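PDB 4XG0: uncharacterized protein from Bordetella bronchiseptica, which probably acts as a kinase of the DUF1537 family, phosphorylating acid sugars in catabolic pathways with a sugar-binding N-terminal and a nucleotide-binding C-terminal domain. Local coordinates for residues Leu289-Trp298 against Val335-Leu346. Sequence-based numbering, arbitrary orientation.
Sequences LAQLADDRNW and VARRLGELAARL
Leu292 and Trp298 bring the broken helical run 289-298 alongside helix 334-349, with CA atoms 7.5 Å apart at Leu292-Val335 and 7.9 Å at Trp298-Leu342. Between them the chain leaves helix 289-292 and restarts at 295, where Asp294 is the N-cap, its carboxylate accepting from Arg296 N. Leu292 acts as a knob in the hole formed by Val335, Arg338, Leu339 and Leu342: CG lies anti to the backbone N, CD2 meets Val335 CG1, and CD1 lies 3.5 Å from Arg338 CG. At the other end Leu342 CD2 makes a CH-pi contact over the five-membered ring of Trp298, 3.5 Å from its centroid and 5° off the normal, while Leu346 CD2 approaches the indole obliquely at CH2. Trp285 of strand 283-285 meets Trp298 edge-to-face and also touches Leu292 and Leu342, joining this helix pairing to the edge of the sheet.

Arg338, bent at chi2 (72°), runs between these apolar contacts, with Leu342 CD2 over one guanidinium face. Its NE donates to Leu292 O in the carbonyl plane, 2.9 Å and nearly straight at 171°, and its NH1 forms a salt bridge with Asp295 OD1 at 2.8 Å on the anti lone pair. Arg345 NH1 makes a second salt bridge to that same oxygen from the syn side at 2.9 Å, completing an Asp295-Arg338-Arg345 network, and NH2 adds a weak bond to OD2; the Arg345 guanidinium also presents a face to the edge of the Trp298 ring, their planes steeply turned. A water lies within hydrogen-bonding distance of Leu292 O and Asp294 O and accepts from Arg338 NH1. One carboxylate thus holds two arginines about two turns apart on one helix, which probably stabilises its ionised form, while Arg338 also satisfies a carbonyl where the first helix ends.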
ATOM      1  N   LEU A 289     -27.049   5.832 -25.237  1.00 36.08           N
ATOM      2  CA  LEU A 289     -27.476   4.542 -25.739  1.00 37.11           C
ATOM      3  C   LEU A 289     -27.047   4.373 -27.183  1.00 39.57           C
ATOM      4  O   LEU A 289     -26.588   3.304 -27.580  1.00 42.95           O
ATOM      5  CB  LEU A 289     -28.990   4.437 -25.677  1.00 40.40           C
ATOM      6  CG  LEU A 289     -29.556   4.134 -24.296  1.00 38.10           C
ATOM      7  CD1 LEU A 289     -31.064   4.179 -24.393  1.00 39.49           C
ATOM      8  CD2 LEU A 289     -29.063   2.766 -23.857  1.00 35.20           C
ATOM      9  N   ALA A 290     -27.228   5.425 -27.972  1.00 35.67           N
ATOM     10  CA  ALA A 290     -26.835   5.380 -29.376  1.00 40.50           C
ATOM     11  C   ALA A 290     -25.319   5.194 -29.514  1.00 40.18           C
ATOM     12  O   ALA A 290     -24.856   4.388 -30.324  1.00 36.52           O
ATOM     13  CB  ALA A 290     -27.272   6.635 -30.078  1.00 36.33           C
ATOM     14  N   GLN A 291     -24.543   5.923 -28.720  1.00 39.59           N
ATOM     15  CA  GLN A 291     -23.076   5.812 -28.799  1.00 37.70           C
ATOM     16  C   GLN A 291     -22.562   4.449 -28.356  1.00 31.04           C
ATOM     17  O   GLN A 291     -21.642   3.884 -28.974  1.00 34.63           O
ATOM     18  CB  GLN A 291     -22.412   6.925 -27.976  1.00 42.92           C
ATOM     19  CG  GLN A 291     -22.638   8.335 -28.551  1.00 43.09           C
ATOM     20  CD  GLN A 291     -22.203   9.447 -27.597  1.00 45.16           C
ATOM     21  OE1 GLN A 291     -22.218   9.287 -26.371  1.00 34.17           O
ATOM     22  NE2 GLN A 291     -21.797  10.571 -28.162  1.00 50.62           N
ATOM     23  N   LEU A 292     -23.135   3.914 -27.281  1.00 30.30           N
ATOM     24  CA  LEU A 292     -22.738   2.616 -26.780  1.00 27.19           C
ATOM     25  C   LEU A 292     -22.861   1.517 -27.871  1.00 27.62           C
ATOM     26  O   LEU A 292     -22.027   0.604 -27.914  1.00 28.82           O
ATOM     27  CB  LEU A 292     -23.545   2.271 -25.540  1.00 26.51           C
ATOM     28  CG  LEU A 292     -23.243   0.920 -24.923  1.00 28.12           C
ATOM     29  CD1 LEU A 292     -21.758   0.723 -24.668  1.00 28.02           C
ATOM     30  CD2 LEU A 292     -24.053   0.830 -23.636  1.00 32.65           C
ATOM     31  N   ALA A 293     -23.878   1.611 -28.741  1.00 32.92           N
ATOM     32  CA  ALA A 293     -24.057   0.628 -29.816  1.00 33.99           C
ATOM     33  C   ALA A 293     -23.226   0.933 -31.067  1.00 35.31           C
ATOM     34  O   ALA A 293     -23.297   0.194 -32.045  1.00 35.78           O
ATOM     35  CB  ALA A 293     -25.549   0.515 -30.194  1.00 37.35           C
ATOM     36  N   ASP A 294     -22.442   2.008 -31.030  1.00 31.17           N
ATOM     37  CA  ASP A 294     -21.688   2.488 -32.185  1.00 31.87           C
ATOM     38  C   ASP A 294     -20.202   2.219 -31.976  1.00 30.76           C
ATOM     39  O   ASP A 294     -19.553   2.840 -31.127  1.00 29.93           O
ATOM     40  CB  ASP A 294     -21.925   3.987 -32.351  1.00 38.36           C
ATOM     41  CG  ASP A 294     -21.393   4.521 -33.671  1.00 43.11           C
ATOM     42  OD1 ASP A 294     -20.517   3.870 -34.282  1.00 41.46           O
ATOM     43  OD2 ASP A 294     -21.854   5.604 -34.090  1.00 45.90           O
ATOM     44  N   ASP A 295     -19.657   1.254 -32.704  1.00 37.82           N
ATOM     45  CA  ASP A 295     -18.324   0.797 -32.351  1.00 39.63           C
ATOM     46  C   ASP A 295     -17.305   1.892 -32.656  1.00 30.34           C
ATOM     47  O   ASP A 295     -16.213   1.916 -32.070  1.00 30.45           O
ATOM     48  CB  ASP A 295     -17.953  -0.511 -33.050  1.00 40.95           C
ATOM     49  CG  ASP A 295     -16.868  -1.277 -32.300  1.00 32.69           C
ATOM     50  OD1 ASP A 295     -17.072  -1.594 -31.100  1.00 30.75           O
ATOM     51  OD2 ASP A 295     -15.828  -1.573 -32.927  1.00 34.64           O
ATOM     52  N   ARG A 296     -17.671   2.791 -33.559  1.00 32.10           N
ATOM     53  CA  ARG A 296     -16.818   3.938 -33.888  1.00 35.32           C
ATOM     54  C   ARG A 296     -16.571   4.837 -32.688  1.00 34.94           C
ATOM     55  O   ARG A 296     -15.472   5.363 -32.504  1.00 39.71           O
ATOM     56  CB  ARG A 296     -17.425   4.735 -35.033  1.00 36.40           C
ATOM     57  CG  ARG A 296     -17.345   3.968 -36.359  1.00 46.22           C
ATOM     58  CD  ARG A 296     -18.156   4.615 -37.444  1.00 48.12           C
ATOM     59  NE  ARG A 296     -19.549   4.751 -37.037  1.00 51.28           N
ATOM     60  CZ  ARG A 296     -20.530   5.166 -37.830  1.00 54.92           C
ATOM     61  NH1 ARG A 296     -20.280   5.475 -39.096  1.00 54.24           N
ATOM     62  NH2 ARG A 296     -21.765   5.256 -37.354  1.00 46.46           N
ATOM     63  N   ASN A 297     -17.598   5.003 -31.854  1.00 33.99           N
ATOM     64  CA  ASN A 297     -17.481   5.839 -30.663  1.00 32.14           C
ATOM     65  C   ASN A 297     -16.522   5.169 -29.652  1.00 29.11           C
ATOM     66  O   ASN A 297     -15.679   5.821 -29.039  1.00 29.68           O
ATOM     67  CB  ASN A 297     -18.871   6.048 -30.046  1.00 40.03           C
ATOM     68  CG  ASN A 297     -18.902   7.153 -28.997  1.00 48.16           C
ATOM     69  OD1 ASN A 297     -18.568   6.931 -27.828  1.00 54.81           O
ATOM     70  ND2 ASN A 297     -19.354   8.342 -29.401  1.00 38.75           N
ATOM     71  N   TRP A 298     -16.641   3.852 -29.496  1.00 36.60           N
ATOM     72  CA  TRP A 298     -15.742   3.095 -28.623  1.00 31.24           C
ATOM     73  C   TRP A 298     -14.302   3.228 -29.107  1.00 36.12           C
ATOM     74  O   TRP A 298     -13.407   3.560 -28.326  1.00 34.87           O
ATOM     75  CB  TRP A 298     -16.119   1.610 -28.622  1.00 33.73           C
ATOM     76  CG  TRP A 298     -15.083   0.695 -27.992  1.00 31.15           C
ATOM     77  CD1 TRP A 298     -14.305  -0.235 -28.644  1.00 35.38           C
ATOM     78  CD2 TRP A 298     -14.725   0.611 -26.611  1.00 24.31           C
ATOM     79  NE1 TRP A 298     -13.487  -0.876 -27.750  1.00 28.64           N
ATOM     80  CE2 TRP A 298     -13.734  -0.380 -26.491  1.00 26.78           C
ATOM     81  CE3 TRP A 298     -15.152   1.275 -25.451  1.00 25.38           C
ATOM     82  CZ2 TRP A 298     -13.165  -0.719 -25.288  1.00 25.76           C
ATOM     83  CZ3 TRP A 298     -14.590   0.943 -24.263  1.00 29.97           C
ATOM     84  CH2 TRP A 298     -13.593  -0.049 -24.181  1.00 28.69           C
ATOM     85  N   VAL A 335     -27.206  -3.410 -22.901  1.00 31.86           N
ATOM     86  CA  VAL A 335     -26.256  -2.393 -22.458  1.00 33.84           C
ATOM     87  C   VAL A 335     -25.126  -3.011 -21.641  1.00 26.61           C
ATOM     88  O   VAL A 335     -23.955  -2.751 -21.903  1.00 26.77           O
ATOM     89  CB  VAL A 335     -26.942  -1.250 -21.639  1.00 30.38           C
ATOM     90  CG1 VAL A 335     -25.901  -0.469 -20.826  1.00 27.82           C
ATOM     91  CG2 VAL A 335     -27.696  -0.305 -22.568  1.00 31.01           C
ATOM     92  N   ALA A 336     -25.470  -3.856 -20.676  1.00 28.52           N
ATOM     93  CA  ALA A 336     -24.464  -4.494 -19.829  1.00 29.22           C
ATOM     94  C   ALA A 336     -23.644  -5.497 -20.664  1.00 28.97           C
ATOM     95  O   ALA A 336     -22.423  -5.597 -20.527  1.00 26.70           O
ATOM     96  CB  ALA A 336     -25.143  -5.186 -18.695  1.00 29.66           C
ATOM     97  N   ARG A 337     -24.323  -6.223 -21.543  1.00 29.55           N
ATOM     98  CA  ARG A 337     -23.640  -7.222 -22.377  1.00 33.44           C
ATOM     99  C   ARG A 337     -22.557  -6.522 -23.190  1.00 28.61           C
ATOM    100  O   ARG A 337     -21.406  -6.979 -23.283  1.00 30.88           O
ATOM    101  CB  ARG A 337     -24.633  -7.900 -23.314  1.00 34.98           C
ATOM    102  N   ARG A 338     -22.955  -5.418 -23.800  1.00 25.66           N
ATOM    103  CA  ARG A 338     -22.073  -4.594 -24.611  1.00 26.43           C
ATOM    104  C   ARG A 338     -20.911  -4.007 -23.811  1.00 29.15           C
ATOM    105  O   ARG A 338     -19.760  -4.065 -24.259  1.00 28.40           O
ATOM    106  CB  ARG A 338     -22.894  -3.484 -25.257  1.00 29.19           C
ATOM    107  CG  ARG A 338     -22.107  -2.460 -26.059  1.00 31.52           C
ATOM    108  CD  ARG A 338     -21.615  -3.047 -27.345  1.00 32.15           C
ATOM    109  NE  ARG A 338     -20.999  -2.043 -28.205  1.00 31.37           N
ATOM    110  CZ  ARG A 338     -20.098  -2.328 -29.144  1.00 36.99           C
ATOM    111  NH1 ARG A 338     -19.581  -1.357 -29.877  1.00 28.59           N
ATOM    112  NH2 ARG A 338     -19.706  -3.583 -29.331  1.00 35.45           N
ATOM    113  N   LEU A 339     -21.194  -3.424 -22.646  1.00 24.93           N
ATOM    114  CA  LEU A 339     -20.118  -2.891 -21.809  1.00 22.87           C
ATOM    115  C   LEU A 339     -19.136  -3.995 -21.423  1.00 26.95           C
ATOM    116  O   LEU A 339     -17.915  -3.793 -21.389  1.00 26.77           O
ATOM    117  CB  LEU A 339     -20.684  -2.195 -20.555  1.00 24.95           C
ATOM    118  CG  LEU A 339     -21.062  -0.730 -20.752  1.00 36.18           C
ATOM    119  CD1 LEU A 339     -21.587  -0.185 -19.428  1.00 39.19           C
ATOM    120  CD2 LEU A 339     -19.882   0.107 -21.256  1.00 27.53           C
ATOM    121  N   GLY A 340     -19.673  -5.182 -21.168  1.00 26.50           N
ATOM    122  CA  GLY A 340     -18.853  -6.325 -20.809  1.00 27.80           C
ATOM    123  C   GLY A 340     -17.930  -6.707 -21.930  1.00 26.87           C
ATOM    124  O   GLY A 340     -16.743  -6.978 -21.719  1.00 28.57           O
ATOM    125  N   GLU A 341     -18.473  -6.752 -23.135  1.00 26.01           N
ATOM    126  CA  GLU A 341     -17.657  -7.122 -24.289  1.00 29.63           C
ATOM    127  C   GLU A 341     -16.561  -6.092 -24.529  1.00 28.55           C
ATOM    128  O   GLU A 341     -15.408  -6.464 -24.790  1.00 27.59           O
ATOM    129  CB  GLU A 341     -18.513  -7.282 -25.538  1.00 34.48           C
ATOM    130  CG  GLU A 341     -19.339  -8.555 -25.527  1.00 49.50           C
ATOM    131  CD  GLU A 341     -18.993  -9.494 -26.678  1.00 58.93           C
ATOM    132  OE1 GLU A 341     -19.414  -9.208 -27.824  1.00 59.28           O
ATOM    133  OE2 GLU A 341     -18.307 -10.518 -26.437  1.00 58.68           O
ATOM    134  N   LEU A 342     -16.908  -4.801 -24.455  1.00 23.69           N
ATOM    135  CA  LEU A 342     -15.893  -3.746 -24.668  1.00 24.36           C
ATOM    136  C   LEU A 342     -14.794  -3.747 -23.571  1.00 22.51           C
ATOM    137  O   LEU A 342     -13.593  -3.630 -23.867  1.00 23.18           O
ATOM    138  CB  LEU A 342     -16.576  -2.374 -24.757  1.00 23.04           C
ATOM    139  CG  LEU A 342     -17.551  -2.240 -25.951  1.00 24.93           C
ATOM    140  CD1 LEU A 342     -18.276  -0.908 -25.954  1.00 33.53           C
ATOM    141  CD2 LEU A 342     -16.833  -2.439 -27.284  1.00 29.04           C
ATOM    142  N   ALA A 343     -15.203  -3.892 -22.317  1.00 20.40           N
ATOM    143  CA  ALA A 343     -14.245  -3.976 -21.225  1.00 23.71           C
ATOM    144  C   ALA A 343     -13.254  -5.089 -21.520  1.00 23.27           C
ATOM    145  O   ALA A 343     -12.045  -4.920 -21.329  1.00 19.99           O
ATOM    146  CB  ALA A 343     -14.942  -4.229 -19.904  1.00 21.04           C
ATOM    147  N   ALA A 344     -13.758  -6.226 -21.986  1.00 20.99           N
ATOM    148  CA  ALA A 344     -12.873  -7.378 -22.260  1.00 20.94           C
ATOM    149  C   ALA A 344     -11.930  -7.070 -23.391  1.00 24.78           C
ATOM    150  O   ALA A 344     -10.736  -7.423 -23.339  1.00 21.90           O
ATOM    151  CB  ALA A 344     -13.687  -8.628 -22.585  1.00 22.85           C
ATOM    152  N   ARG A 345     -12.444  -6.442 -24.443  1.00 23.03           N
ATOM    153  CA  ARG A 345     -11.576  -6.067 -25.549  1.00 19.73           C
ATOM    154  C   ARG A 345     -10.420  -5.187 -25.066  1.00 21.68           C
ATOM    155  O   ARG A 345      -9.260  -5.351 -25.490  1.00 25.73           O
ATOM    156  CB  ARG A 345     -12.360  -5.394 -26.659  1.00 21.30           C
ATOM    157  CG  ARG A 345     -13.089  -6.355 -27.582  1.00 37.33           C
ATOM    158  CD  ARG A 345     -14.087  -5.663 -28.512  1.00 42.03           C
ATOM    159  NE  ARG A 345     -13.514  -4.544 -29.263  1.00 33.26           N
ATOM    160  CZ  ARG A 345     -14.228  -3.712 -30.021  1.00 29.43           C
ATOM    161  NH1 ARG A 345     -15.516  -3.889 -30.128  1.00 32.54           N
ATOM    162  NH2 ARG A 345     -13.646  -2.708 -30.673  1.00 37.27           N
ATOM    163  N   LEU A 346     -10.731  -4.255 -24.181  1.00 22.35           N
ATOM    164  CA  LEU A 346      -9.724  -3.320 -23.659  1.00 23.08           C
ATOM    165  C   LEU A 346      -8.653  -3.980 -22.781  1.00 21.02           C
ATOM    166  O   LEU A 346      -7.450  -3.708 -22.903  1.00 23.35           O
ATOM    167  CB  LEU A 346     -10.433  -2.244 -22.850  1.00 21.40           C
ATOM    168  CG  LEU A 346      -9.516  -1.114 -22.414  1.00 25.63           C
ATOM    169  CD1 LEU A 346      -8.676  -0.630 -23.532  1.00 38.14           C
ATOM    170  CD2 LEU A 346     -10.389   0.016 -21.927  1.00 27.96           C
TER
HETATM  171  O   HOH W   1     -19.688   1.359 -28.679  1.00 33.85           O